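Local coordinates for glutathione peroxidase-like protein (Trypanosoma brucei, PDB 2VUP), which probably reduces peroxides as a tryparedoxin-dependent peroxidase of the glutathione peroxidase family, at residues A[50-55]-A[152-157]. Residues are numbered along the deposited sequence; the frame is centred on the assembly and turned at random.
Sequences PLLIYN and FTSFLI
I53 and F155 form a hydrogen-bonded antiparallel pair at the middle of the thioredoxin-fold sheet: I53 N to F155 O spans 2.9 Å with an N-H...O angle of 170° and the donor in the carbonyl plane, and F155 N returns to I53 O. L51 and I157 pair likewise, and N55 N to T153 O and F152 N to N55 O (2.7 Å) carry the pairing past the start of strand 154-157.

On the face shared by L52, Y54, S154 and L156, S154 CB sits 3.7 Å from the Y54 ring centroid and only 3° off its normal, a CH-pi contact. L52 CD1 reaches both this CB and L156 CD1. On the other face I157 CG1 meets I53 CD1, and I157 CG2 meets L51 CD1 (3.8 Å). N55 CG stands between its backbone N and carbonyl carbon (chi1 59°), which goes with OD1 lying 3.3 Å from T153 CB.

Backbone hydrogen bonds join L52 and Y54 to strand 83-88, and S154 to F167 of strand 163-167, so both strands are internal. Helix 63-77 touches L52 and Y54, helix 130-138 lies against I53 and F155, and N55 ND2 and T153 OG1 both hydrogen-bond to W150 O. Beside the predicted active-site C60, N55 O lies over one F152 ring face, offset toward its rim, and F152 CD1 lies 3.9 Å from Y54 CD1.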
loop_
_atom_site.group_PDB
_atom_site.type_symbol
_atom_site.label_atom_id
_atom_site.label_comp_id
_atom_site.label_asym_id
_atom_site.label_seq_id
_atom_site.Cartn_x
_atom_site.Cartn_y
_atom_site.Cartn_z
ATOM N N PRO A 50 11.277 -3.864 -5.525
ATOM C CA PRO A 50 10.256 -2.835 -5.304
ATOM C C PRO A 50 8.891 -3.355 -4.847
ATOM O O PRO A 50 8.528 -4.499 -5.134
ATOM C CB PRO A 50 10.142 -2.152 -6.674
ATOM C CG PRO A 50 10.585 -3.160 -7.646
ATOM C CD PRO A 50 11.638 -3.972 -6.952
ATOM N N LEU A 51 8.160 -2.499 -4.135
ATOM C CA LEU A 51 6.803 -2.796 -3.654
ATOM C C LEU A 51 5.871 -1.615 -3.923
ATOM O O LEU A 51 6.326 -0.471 -4.058
ATOM C CB LEU A 51 6.778 -3.030 -2.132
ATOM C CG LEU A 51 7.762 -3.834 -1.290
ATOM C CD1 LEU A 51 9.109 -3.143 -1.164
ATOM C CD2 LEU A 51 7.140 -4.046 0.107
ATOM N N LEU A 52 4.571 -1.899 -3.958
ATOM C CA LEU A 52 3.548 -0.860 -3.958
ATOM C C LEU A 52 2.635 -1.016 -2.737
ATOM O O LEU A 52 2.006 -2.052 -2.549
ATOM C CB LEU A 52 2.745 -0.880 -5.266
ATOM C CG LEU A 52 1.738 0.240 -5.561
ATOM C CD1 LEU A 52 2.417 1.586 -5.768
ATOM C CD2 LEU A 52 0.919 -0.134 -6.787
ATOM N N ILE A 53 2.584 0.014 -1.899
ATOM C CA ILE A 53 1.783 -0.038 -0.670
ATOM C C ILE A 53 0.550 0.866 -0.740
ATOM O O ILE A 53 0.679 2.085 -0.833
ATOM C CB ILE A 53 2.631 0.313 0.588
ATOM C CG1 ILE A 53 3.852 -0.620 0.681
ATOM C CG2 ILE A 53 1.754 0.250 1.844
ATOM C CD1 ILE A 53 4.892 -0.223 1.723
ATOM N N TYR A 54 -0.630 0.245 -0.692
ATOM C CA TYR A 54 -1.925 0.944 -0.640
ATOM C C TYR A 54 -2.478 1.050 0.785
ATOM O O TYR A 54 -2.298 0.141 1.614
ATOM C CB TYR A 54 -2.972 0.189 -1.466
ATOM C CG TYR A 54 -2.896 0.358 -2.974
ATOM C CD1 TYR A 54 -3.731 1.256 -3.635
ATOM C CD2 TYR A 54 -2.007 -0.400 -3.740
ATOM C CE1 TYR A 54 -3.674 1.420 -5.024
ATOM C CE2 TYR A 54 -1.946 -0.256 -5.133
ATOM C CZ TYR A 54 -2.779 0.654 -5.765
ATOM O OH TYR A 54 -2.711 0.801 -7.133
ATOM N N ASN A 55 -3.160 2.155 1.067
ATOM C CA ASN A 55 -4.175 2.147 2.111
ATOM C C ASN A 55 -5.502 1.897 1.408
ATOM O O ASN A 55 -5.781 2.504 0.366
ATOM C CB ASN A 55 -4.191 3.430 2.969
ATOM C CG ASN A 55 -4.432 4.705 2.152
ATOM O OD1 ASN A 55 -3.567 5.148 1.398
ATOM N ND2 ASN A 55 -5.601 5.313 2.335
ATOM N N PHE A 152 -7.015 4.450 -1.096
ATOM C CA PHE A 152 -6.323 4.045 -2.335
ATOM C C PHE A 152 -5.193 4.936 -2.834
ATOM O O PHE A 152 -4.814 4.897 -4.013
ATOM C CB PHE A 152 -7.298 3.593 -3.438
ATOM C CG PHE A 152 -8.096 2.405 -3.035
ATOM C CD1 PHE A 152 -7.568 1.124 -3.173
ATOM C CD2 PHE A 152 -9.342 2.562 -2.434
ATOM C CE1 PHE A 152 -8.291 0.012 -2.752
ATOM C CE2 PHE A 152 -10.070 1.456 -2.012
ATOM C CZ PHE A 152 -9.540 0.174 -2.173
ATOM N N THR A 153 -4.654 5.728 -1.917
ATOM C CA THR A 153 -3.361 6.345 -2.117
ATOM C C THR A 153 -2.350 5.195 -2.084
ATOM O O THR A 153 -2.532 4.222 -1.337
ATOM C CB THR A 153 -3.084 7.383 -1.014
ATOM O OG1 THR A 153 -4.190 8.299 -0.932
ATOM C CG2 THR A 153 -1.786 8.158 -1.277
ATOM N N SER A 154 -1.325 5.276 -2.932
ATOM C CA SER A 154 -0.248 4.281 -2.930
ATOM C C SER A 154 1.146 4.902 -2.960
ATOM O O SER A 154 1.341 5.993 -3.504
ATOM C CB SER A 154 -0.423 3.280 -4.069
ATOM O OG SER A 154 -0.510 3.929 -5.335
ATOM N N PHE A 155 2.102 4.211 -2.350
ATOM C CA PHE A 155 3.507 4.596 -2.398
ATOM C C PHE A 155 4.287 3.505 -3.108
ATOM O O PHE A 155 4.093 2.313 -2.830
ATOM C CB PHE A 155 4.080 4.794 -0.992
ATOM C CG PHE A 155 3.471 5.934 -0.241
ATOM C CD1 PHE A 155 4.047 7.197 -0.284
ATOM C CD2 PHE A 155 2.309 5.752 0.507
ATOM C CE1 PHE A 155 3.485 8.262 0.417
ATOM C CE2 PHE A 155 1.742 6.812 1.208
ATOM C CZ PHE A 155 2.328 8.066 1.166
ATOM N N LEU A 156 5.137 3.917 -4.047
ATOM C CA LEU A 156 6.065 3.013 -4.710
ATOM C C LEU A 156 7.354 3.028 -3.927
ATOM O O LEU A 156 7.859 4.097 -3.563
ATOM C CB LEU A 156 6.317 3.423 -6.171
ATOM C CG LEU A 156 6.962 2.380 -7.099
ATOM C CD1 LEU A 156 6.183 1.074 -7.141
ATOM C CD2 LEU A 156 7.114 2.933 -8.511
ATOM N N ILE A 157 7.865 1.828 -3.660
ATOM C CA ILE A 157 9.039 1.619 -2.825
ATOM C C ILE A 157 10.123 0.982 -3.686
ATOM O O ILE A 157 9.830 0.092 -4.487
ATOM C CB ILE A 157 8.711 0.660 -1.627
ATOM C CG1 ILE A 157 7.394 1.049 -0.917
ATOM C CG2 ILE A 157 9.879 0.574 -0.650
ATOM C CD1 ILE A 157 7.360 2.444 -0.277
#